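Local coordinates for translocator protein bipD (Burkholderia pseudomallei, PDB 3NFT) that is required for invasion of epithelial cells and survival inside host cells, and probably regulates effector secretion at the tip of the type III secretion needle, at residues I261-D264 with V265-V269; T142-E145 with G146-Y150; V77-D80 with A81-A84. All coordinates share one frame; numbering follows the deposited sequence.

Contact 1 (I261-D264 with V265-V269)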
ATOM      1  N   ILE A 261      22.616   1.571 -30.822  1.00 10.18           N
ATOM      2  CA  ILE A 261      22.985   1.332 -29.422  1.00  9.49           C
ATOM      3  C   ILE A 261      22.826   2.624 -28.619  1.00  9.86           C
ATOM      4  O   ILE A 261      22.254   2.589 -27.542  1.00 10.79           O
ATOM      5  CB  ILE A 261      24.398   0.769 -29.271  1.00  9.21           C
ATOM      6  CG1 ILE A 261      24.493  -0.619 -29.937  1.00  8.75           C
ATOM      7  CG2 ILE A 261      24.821   0.736 -27.767  1.00 10.10           C
ATOM      8  CD1 ILE A 261      25.937  -1.171 -29.931  1.00 10.87           C
ATOM      9  N   GLN A 262      23.214   3.768 -29.205  1.00  9.03           N
ATOM     10  CA  GLN A 262      23.022   5.038 -28.502  1.00  8.92           C
ATOM     11  C   GLN A 262      21.523   5.280 -28.250  1.00  9.11           C
ATOM     12  O   GLN A 262      21.129   5.728 -27.177  1.00  9.72           O
ATOM     13  CB  GLN A 262      23.570   6.222 -29.301  1.00  9.42           C
ATOM     14  CG  GLN A 262      23.454   7.524 -28.545  1.00 10.41           C
ATOM     15  CD  GLN A 262      23.898   8.764 -29.316  1.00 12.06           C
ATOM     16  OE1 GLN A 262      23.270   9.859 -29.212  1.00 15.66           O
ATOM     17  NE2 GLN A 262      24.980   8.640 -30.063  1.00 12.31           N
ATOM     18  N   ASN A 263      20.689   5.002 -29.253  1.00  9.35           N
ATOM     19  CA  ASN A 263      19.264   5.197 -29.070  1.00 10.54           C
ATOM     20  C   ASN A 263      18.671   4.306 -27.980  1.00 10.72           C
ATOM     21  O   ASN A 263      17.825   4.724 -27.219  1.00 11.27           O
ATOM     22  CB  ASN A 263      18.494   4.985 -30.366  1.00 11.79           C
ATOM     23  CG  ASN A 263      17.056   5.415 -30.232  1.00 16.49           C
ATOM     24  OD1 ASN A 263      16.184   4.609 -29.937  1.00 20.45           O
ATOM     25  ND2 ASN A 263      16.822   6.725 -30.346  1.00 22.59           N
ATOM     26  N   ASP A 264      19.140   3.073 -27.891  1.00 10.91           N
ATOM     27  CA  ASP A 264      18.671   2.161 -26.862  1.00 11.88           C
ATOM     28  C   ASP A 264      18.955   2.732 -25.487  1.00 11.75           C
ATOM     29  O   ASP A 264      18.113   2.677 -24.588  1.00 12.04           O
ATOM     30  CB  ASP A 264      19.366   0.798 -26.976  1.00 12.23           C
ATOM     31  CG  ASP A 264      18.972   0.011 -28.201  1.00 14.92           C
ATOM     32  OD1 ASP A 264      17.876   0.243 -28.751  1.00 17.14           O
ATOM     33  OD2 ASP A 264      19.796  -0.827 -28.627  1.00 16.35           O
ATOM     34  N   VAL A 265      20.159   3.269 -25.333  1.00 11.45           N
ATOM     35  CA  VAL A 265      20.597   3.800 -24.045  1.00 12.63           C
ATOM     36  C   VAL A 265      19.892   5.122 -23.749  1.00 12.29           C
ATOM     37  O   VAL A 265      19.433   5.324 -22.620  1.00 13.00           O
ATOM     38  CB  VAL A 265      22.099   3.918 -23.970  1.00 13.28           C
ATOM     39  CG1 VAL A 265      22.544   4.607 -22.679  1.00 13.78           C
ATOM     40  CG2 VAL A 265      22.712   2.497 -24.027  1.00 13.35           C
ATOM     41  N   GLN A 266      19.757   5.994 -24.751  1.00 11.88           N
ATOM     42  CA  GLN A 266      18.955   7.212 -24.571  1.00 12.12           C
ATOM     43  C   GLN A 266      17.557   6.883 -24.083  1.00 10.73           C
ATOM     44  O   GLN A 266      17.017   7.537 -23.171  1.00 10.70           O
ATOM     45  CB  GLN A 266      18.862   7.985 -25.880  1.00 13.59           C
ATOM     46  CG  GLN A 266      17.982   9.249 -25.823  1.00 17.05           C
ATOM     47  CD  GLN A 266      18.610  10.399 -25.055  1.00 21.27           C
ATOM     48  OE1 GLN A 266      17.946  11.053 -24.232  1.00 29.17           O
ATOM     49  NE2 GLN A 266      19.854  10.699 -25.355  1.00 19.46           N
ATOM     50  N   THR A 267      16.931   5.897 -24.723  1.00 11.42           N
ATOM     51  CA  THR A 267      15.587   5.468 -24.334  1.00 11.63           C
ATOM     52  C   THR A 267      15.546   5.000 -22.881  1.00 11.99           C
ATOM     53  O   THR A 267      14.680   5.403 -22.081  1.00 12.82           O
ATOM     54  CB  THR A 267      15.097   4.357 -25.312  1.00 12.75           C
ATOM     55  OG1 THR A 267      15.025   4.942 -26.610  1.00 14.77           O
ATOM     56  CG2 THR A 267      13.728   3.801 -24.872  1.00 16.72           C
ATOM     57  N   LEU A 268      16.509   4.172 -22.492  1.00 12.36           N
ATOM     58  CA  LEU A 268      16.502   3.673 -21.138  1.00 14.76           C
ATOM     59  C   LEU A 268      16.808   4.796 -20.111  1.00 14.12           C
ATOM     60  O   LEU A 268      16.254   4.820 -19.013  1.00 14.53           O
ATOM     61  CB  LEU A 268      17.432   2.446 -21.054  1.00 16.70           C
ATOM     62  CG  LEU A 268      16.733   1.098 -21.414  1.00 22.08           C
ATOM     63  CD1 LEU A 268      15.599   1.125 -22.439  1.00 26.89           C
ATOM     64  CD2 LEU A 268      17.742   0.016 -21.855  1.00 25.40           C
ATOM     65  N   VAL A 269      17.643   5.759 -20.488  1.00 13.10           N
ATOM     66  CA  VAL A 269      17.932   6.886 -19.598  1.00 12.71           C
ATOM     67  C   VAL A 269      16.661   7.733 -19.415  1.00 11.50           C
ATOM     68  O   VAL A 269      16.399   8.272 -18.344  1.00 13.02           O
ATOM     69  CB  VAL A 269      19.125   7.707 -20.117  1.00 13.74           C
ATOM     70  CG1 VAL A 269      19.242   9.040 -19.402  1.00 14.98           C
ATOM     71  CG2 VAL A 269      20.420   6.923 -19.967  1.00 14.85           C
TER
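Thr267 turns back on Asn263 one helical turn earlier and puts two donors on a single carbonyl. Its backbone N lies 2.9 Å from Asn263 O, and its OG1 also lies 2.9 Å from Asn263 O, the two arriving from opposite faces of the carbonyl plane. The hydroxyl can do this because OG1 stands anti to the threonine's own carbonyl carbon (chi1 -63°), folded back over the preceding turn. Asn263 OD1 comes only to 3.5 Å from Thr267 OG1, the two side chains crossing at a slant, so the carbonyl rather than the amide is the hydroxyl's partner.

This is a stretch of helix 244-295, within a predicted coiled coil, and its faces differ sharply. On the buried face, Val265 CG2 lies 3.5 Å from Ile261 O, whose carbonyl also receives Val265 N, while the Ile261 side chain packs on Tyr150, Phe151 and Val154 of helix 121-160; Val265 reaches Phe151 as well. Further on, Leu268 drapes CB, CG and both methyls over Asp264 O, with CD1 3.7 Å from Asp264 O.

The outer side is looser at Asn263, which is exposed and whose side chain has little but the threonine hydroxyl within this turn. Asp264, partly exposed, is held by the salt bridge from its OD2 to Lys227 of helix 226-233. On the flank toward helix 41-56, Gln266 CB rests 3.5 Å from Gln262 O, and the side chains of Gln262 and Gln266 both touch Ile51.

Contact 2 (T142-E145 with G146-Y150)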
ATOM      1  N   THR A 142      20.395  -1.112 -10.631  1.00 13.79           N
ATOM      2  CA  THR A 142      21.121  -2.267 -11.152  1.00 14.74           C
ATOM      3  C   THR A 142      21.062  -2.280 -12.676  1.00 13.70           C
ATOM      4  O   THR A 142      22.058  -2.508 -13.350  1.00 13.41           O
ATOM      5  CB  THR A 142      20.509  -3.565 -10.617  1.00 16.31           C
ATOM      6  OG1 THR A 142      20.580  -3.557  -9.190  1.00 20.33           O
ATOM      7  CG2 THR A 142      21.284  -4.751 -11.165  1.00 19.17           C
ATOM      8  N   ILE A 143      19.878  -2.027 -13.226  1.00 12.35           N
ATOM      9  CA  ILE A 143      19.709  -2.036 -14.675  1.00 12.51           C
ATOM     10  C   ILE A 143      20.514  -0.918 -15.327  1.00 11.76           C
ATOM     11  O   ILE A 143      21.220  -1.130 -16.309  1.00 10.72           O
ATOM     12  CB  ILE A 143      18.237  -1.865 -15.058  1.00 13.68           C
ATOM     13  CG1 ILE A 143      17.416  -3.040 -14.538  1.00 16.18           C
ATOM     14  CG2 ILE A 143      18.060  -1.701 -16.576  1.00 14.11           C
ATOM     15  CD1 ILE A 143      15.946  -2.773 -14.529  1.00 20.86           C
ATOM     16  N   VAL A 144      20.396   0.295 -14.783  1.00 10.99           N
ATOM     17  CA  VAL A 144      21.156   1.402 -15.367  1.00 12.01           C
ATOM     18  C   VAL A 144      22.668   1.237 -15.229  1.00 11.61           C
ATOM     19  O   VAL A 144      23.385   1.545 -16.172  1.00 12.83           O
ATOM     20  CB  VAL A 144      20.652   2.751 -14.845  1.00 10.81           C
ATOM     21  CG1 VAL A 144      21.570   3.880 -15.316  1.00 12.17           C
ATOM     22  CG2 VAL A 144      19.224   2.948 -15.337  1.00 12.81           C
ATOM     23  N   GLU A 145      23.149   0.725 -14.089  1.00 12.43           N
ATOM     24  CA  GLU A 145      24.584   0.396 -13.912  1.00 13.52           C
ATOM     25  C   GLU A 145      25.053  -0.565 -14.988  1.00 12.80           C
ATOM     26  O   GLU A 145      26.061  -0.339 -15.632  1.00 12.85           O
ATOM     27  CB  GLU A 145      24.848  -0.272 -12.551  1.00 15.91           C
ATOM     28  CG  GLU A 145      26.178  -1.126 -12.425  1.00 20.64           C
ATOM     29  CD  GLU A 145      27.427  -0.295 -12.402  1.00 26.95           C
ATOM     30  OE1 GLU A 145      28.544  -0.868 -12.382  1.00 29.28           O
ATOM     31  OE2 GLU A 145      27.295   0.942 -12.384  1.00 29.83           O
ATOM     32  N   GLY A 146      24.301  -1.633 -15.181  1.00 12.28           N
ATOM     33  CA  GLY A 146      24.702  -2.656 -16.150  1.00 11.10           C
ATOM     34  C   GLY A 146      24.664  -2.155 -17.575  1.00 10.42           C
ATOM     35  O   GLY A 146      25.573  -2.392 -18.380  1.00 10.72           O
ATOM     36  N   LEU A 147      23.594  -1.463 -17.921  1.00 10.05           N
ATOM     37  CA  LEU A 147      23.489  -0.937 -19.270  1.00 10.97           C
ATOM     38  C   LEU A 147      24.563   0.125 -19.528  1.00  9.46           C
ATOM     39  O   LEU A 147      25.064   0.235 -20.636  1.00  9.91           O
ATOM     40  CB  LEU A 147      22.085  -0.432 -19.560  1.00 12.98           C
ATOM     41  CG  LEU A 147      21.104  -1.486 -20.123  1.00 17.42           C
ATOM     42  CD1 LEU A 147      21.419  -1.875 -21.557  1.00 20.90           C
ATOM     43  CD2 LEU A 147      21.047  -2.763 -19.269  1.00 20.29           C
ATOM     44  N   THR A 148      24.908   0.901 -18.508  1.00  9.35           N
ATOM     45  CA  THR A 148      25.941   1.905 -18.700  1.00  8.74           C
ATOM     46  C   THR A 148      27.315   1.245 -18.829  1.00  8.74           C
ATOM     47  O   THR A 148      28.162   1.697 -19.588  1.00  9.60           O
ATOM     48  CB  THR A 148      25.921   2.973 -17.585  1.00  9.13           C
ATOM     49  OG1 THR A 148      24.610   3.577 -17.549  1.00 11.55           O
ATOM     50  CG2 THR A 148      26.986   4.046 -17.828  1.00 10.59           C
ATOM     51  N   LYS A 149      27.540   0.161 -18.085  1.00  9.33           N
ATOM     52  CA  LYS A 149      28.761  -0.598 -18.291  1.00 10.12           C
ATOM     53  C   LYS A 149      28.874  -1.156 -19.706  1.00  9.58           C
ATOM     54  O   LYS A 149      29.937  -1.110 -20.343  1.00  9.68           O
ATOM     55  CB  LYS A 149      28.835  -1.721 -17.263  1.00 11.93           C
ATOM     56  CG  LYS A 149      30.018  -2.600 -17.452  1.00 17.26           C
ATOM     57  CD  LYS A 149      31.349  -1.942 -17.192  1.00 24.39           C
ATOM     58  CE  LYS A 149      32.411  -3.027 -16.950  1.00 26.93           C
ATOM     59  NZ  LYS A 149      33.782  -2.527 -17.103  1.00 32.26           N
ATOM     60  N   TYR A 150      27.778  -1.710 -20.208  1.00  9.23           N
ATOM     61  CA  TYR A 150      27.699  -2.133 -21.604  1.00  8.72           C
ATOM     62  C   TYR A 150      28.038  -1.011 -22.569  1.00  7.97           C
ATOM     63  O   TYR A 150      28.852  -1.148 -23.468  1.00  9.00           O
ATOM     64  CB  TYR A 150      26.312  -2.659 -21.881  1.00  9.58           C
ATOM     65  CG  TYR A 150      25.837  -2.685 -23.325  1.00  9.21           C
ATOM     66  CD1 TYR A 150      26.478  -3.456 -24.302  1.00  9.56           C
ATOM     67  CD2 TYR A 150      24.704  -2.003 -23.705  1.00 11.24           C
ATOM     68  CE1 TYR A 150      26.005  -3.507 -25.584  1.00 11.82           C
ATOM     69  CE2 TYR A 150      24.221  -2.044 -25.002  1.00 10.30           C
ATOM     70  CZ  TYR A 150      24.877  -2.802 -25.948  1.00 10.40           C
ATOM     71  OH  TYR A 150      24.381  -2.870 -27.226  1.00 11.17           O
TER
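Val144 and Thr148 meet most closely at the backbone oxygen of the valine. Thr148 OG1 donates to Val144 O at 2.7 Å, and Thr148 N donates to Val144 O at 2.9 Å, so one carbonyl takes two bonds, one over each face of its plane. The hydroxyl approaches well off that plane, tilted by 33°. Val144 CG1 also comes to 3.8 Å from Thr148 OG1, on the same flank as the carbonyl.

A neighbouring face of the helix is apolar. Ile143 and Leu147 run side by side in the same direction, with Ile143 CG2 4.2 Å from Leu147 CD2; that same Leu147 methyl also settles 3.4 Å from Ile143 O. On the third side, Lys149 CB lies 3.5 Å from Glu145 O, but the long chains of Lys149 and Glu145 lead outward.

Beyond this shell, helix 121-160, predicted as coiled coil here, is surrounded by other parts of the fold. Val144 meets Tyr272, and Leu147 meets Leu268, both on helix 244-295, whereas Ile143 packs on Trp205 and Leu209 of helix 202-209. Glu145 bends at its second torsion (chi2 71°) and sends OE1 into a salt bridge with Arg82 on helix 76-103, with a weaker, long pairing to Arg86.

Because the OG1 proton of Thr148 is used on the chain's own backbone, the donor of this buried hydroxyl is satisfied within the helix, and its CG2 methyl meets the aliphatic part of Arg82.

Contact 3 (V77-D80 with A81-A84)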
ATOM      1  N   VAL A  77      33.935   9.388 -18.301  1.00  8.41           N
ATOM      2  CA  VAL A  77      32.612   9.982 -18.249  1.00  9.35           C
ATOM      3  C   VAL A  77      31.547   8.937 -17.913  1.00  9.00           C
ATOM      4  O   VAL A  77      30.555   9.187 -17.230  1.00  9.65           O
ATOM      5  CB  VAL A  77      32.317  10.684 -19.605  1.00  9.05           C
ATOM      6  CG1 VAL A  77      30.978  11.403 -19.589  1.00 13.87           C
ATOM      7  CG2 VAL A  77      33.480  11.654 -19.980  1.00 13.02           C
ATOM      8  N   PHE A  78      31.738   7.738 -18.427  1.00  8.58           N
ATOM      9  CA  PHE A  78      30.836   6.667 -18.117  1.00  8.12           C
ATOM     10  C   PHE A  78      30.954   6.205 -16.671  1.00  8.36           C
ATOM     11  O   PHE A  78      29.950   5.877 -16.042  1.00  9.06           O
ATOM     12  CB  PHE A  78      31.090   5.471 -19.061  1.00  8.02           C
ATOM     13  CG  PHE A  78      30.906   5.769 -20.528  1.00  8.16           C
ATOM     14  CD1 PHE A  78      31.912   6.438 -21.248  1.00 10.00           C
ATOM     15  CD2 PHE A  78      29.718   5.462 -21.212  1.00  8.85           C
ATOM     16  CE1 PHE A  78      31.768   6.764 -22.570  1.00  9.95           C
ATOM     17  CE2 PHE A  78      29.583   5.770 -22.560  1.00  8.31           C
ATOM     18  CZ  PHE A  78      30.604   6.426 -23.246  1.00  9.01           C
ATOM     19  N   ASP A  79      32.185   6.148 -16.152  1.00  9.88           N
ATOM     20  CA  ASP A  79      32.408   5.873 -14.740  1.00 10.95           C
ATOM     21  C   ASP A  79      31.696   6.884 -13.855  1.00 10.47           C
ATOM     22  O   ASP A  79      31.031   6.516 -12.902  1.00 11.44           O
ATOM     23  CB  ASP A  79      33.894   5.862 -14.393  1.00 10.79           C
ATOM     24  CG  ASP A  79      34.671   4.816 -15.176  1.00 11.53           C
ATOM     25  OD1 ASP A  79      34.262   3.614 -15.156  1.00 13.33           O
ATOM     26  OD2 ASP A  79      35.686   5.201 -15.814  1.00 14.46           O
ATOM     27  N   ASP A  80      31.787   8.157 -14.213  1.00 10.81           N
ATOM     28  CA  ASP A  80      31.172   9.213 -13.426  1.00 11.15           C
ATOM     29  C   ASP A  80      29.656   8.960 -13.382  1.00  9.68           C
ATOM     30  O   ASP A  80      29.016   9.165 -12.357  1.00 10.93           O
ATOM     31  CB  ASP A  80      31.391  10.588 -14.080  1.00 12.33           C
ATOM     32  CG  ASP A  80      32.832  11.117 -13.997  1.00 15.11           C
ATOM     33  OD1 ASP A  80      33.613  10.668 -13.153  1.00 20.01           O
ATOM     34  OD2 ASP A  80      33.155  12.058 -14.778  1.00 19.97           O
ATOM     35  N   ALA A  81      29.069   8.553 -14.514  1.00  9.56           N
ATOM     36  CA  ALA A  81      27.621   8.285 -14.547  1.00  8.67           C
ATOM     37  C   ALA A  81      27.257   7.092 -13.651  1.00  9.51           C
ATOM     38  O   ALA A  81      26.293   7.131 -12.914  1.00  9.98           O
ATOM     39  CB  ALA A  81      27.136   8.058 -15.940  1.00  8.65           C
ATOM     40  N   ARG A  82      28.031   6.012 -13.747  1.00 10.43           N
ATOM     41  CA  ARG A  82      27.769   4.839 -12.924  1.00 12.00           C
ATOM     42  C   ARG A  82      27.856   5.192 -11.434  1.00 12.37           C
ATOM     43  O   ARG A  82      27.009   4.767 -10.634  1.00 13.99           O
ATOM     44  CB  ARG A  82      28.755   3.740 -13.281  1.00 11.84           C
ATOM     45  CG  ARG A  82      28.482   3.196 -14.672  1.00 14.76           C
ATOM     46  CD  ARG A  82      29.624   2.304 -15.166  1.00 18.74           C
ATOM     47  NE  ARG A  82      29.864   1.239 -14.204  1.00 23.34           N
ATOM     48  CZ  ARG A  82      30.984   0.551 -14.079  1.00 26.81           C
ATOM     49  NH1 ARG A  82      32.021   0.778 -14.878  1.00 29.10           N
ATOM     50  NH2 ARG A  82      31.041  -0.406 -13.160  1.00 27.31           N
ATOM     51  N   VAL A  83      28.866   5.960 -11.058  1.00 13.84           N
ATOM     52  CA  VAL A  83      29.027   6.397  -9.667  1.00 14.78           C
ATOM     53  C   VAL A  83      27.834   7.241  -9.182  1.00 13.87           C
ATOM     54  O   VAL A  83      27.301   7.046  -8.067  1.00 14.90           O
ATOM     55  CB  VAL A  83      30.334   7.182  -9.489  1.00 15.45           C
ATOM     56  CG1 VAL A  83      30.355   7.878  -8.133  1.00 18.54           C
ATOM     57  CG2 VAL A  83      31.526   6.229  -9.648  1.00 18.18           C
ATOM     58  N   ALA A  84      27.371   8.133 -10.048  1.00 12.82           N
ATOM     59  CA  ALA A  84      26.274   9.015  -9.697  1.00 12.07           C
ATOM     60  C   ALA A  84      24.959   8.239  -9.571  1.00 11.22           C
ATOM     61  O   ALA A  84      24.155   8.530  -8.700  1.00 12.15           O
ATOM     62  CB  ALA A  84      26.147  10.140 -10.704  1.00 11.49           C
TER
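Asp79 OD1 is approached by two groups: Arg82 NH1 one turn along, at 3.6 Å from Asp79 OD1, and Gln152 NE2 of helix 121-160, which hydrogen-bonds to it. The link to the arginine is a long salt bridge. Although the two side chains run alongside each other in the same direction, their carboxylate and guanidinium planes are turned 53° apart, and the oxygen meets the guanidinium obliquely.

Arg82 has its strongest partner elsewhere, in Glu145, whose OE1 pairs with NH2, while Gln152 OE1 accepts from NH1. Together these two probably fix the rotation of the guanidinium. The aliphatic part of the arginine lies over the preceding turn: CG is anti to its own carbonyl carbon (chi1 -69°), bringing Arg82 CG to 3.3 Å from Phe78 O, the same carbonyl that receives Arg82 N at 3.0 Å.

On another side, Val83 CG2 presses to 3.3 Å from Asp79 O, and exposed Asp80 meets Ala84 through its backbone oxygen, Ala84 N lying 3.0 Å from Asp80 O.

The Phe78 ring meets that of Phe151, the planes about 70° apart, and Ala81 rests on Leu47 of helix 41-56. An i to i+3 ion pair on one flank with small or apolar groups against two other helices suits helix 76-103 as a member of a helical bundle, paired with helix 41-56 in an antiparallel N-terminal hairpin.

Along the chain come contact 3, contact 2 and contact 1, on helices 76-103, 121-160 and 244-295, yet all three gather near the middle of the elongated bundle. Contact 2 is the hub: its centre is about 10 Å from that of contact 3 and about 11 Å from that of contact 1; the centres of contacts 1 and 3, which do not touch, are about 16 Å apart. Its junction with contact 3 is partly ionic, that with contact 1 van der Waals packing. Contacts 1 and 2 lie on the two helices predicted as coiled coil, and helix 76-103, from the N-terminal part, packs on helix 121-160, consistent with an N-terminal domain acting as intramolecular chaperone against premature oligomerization.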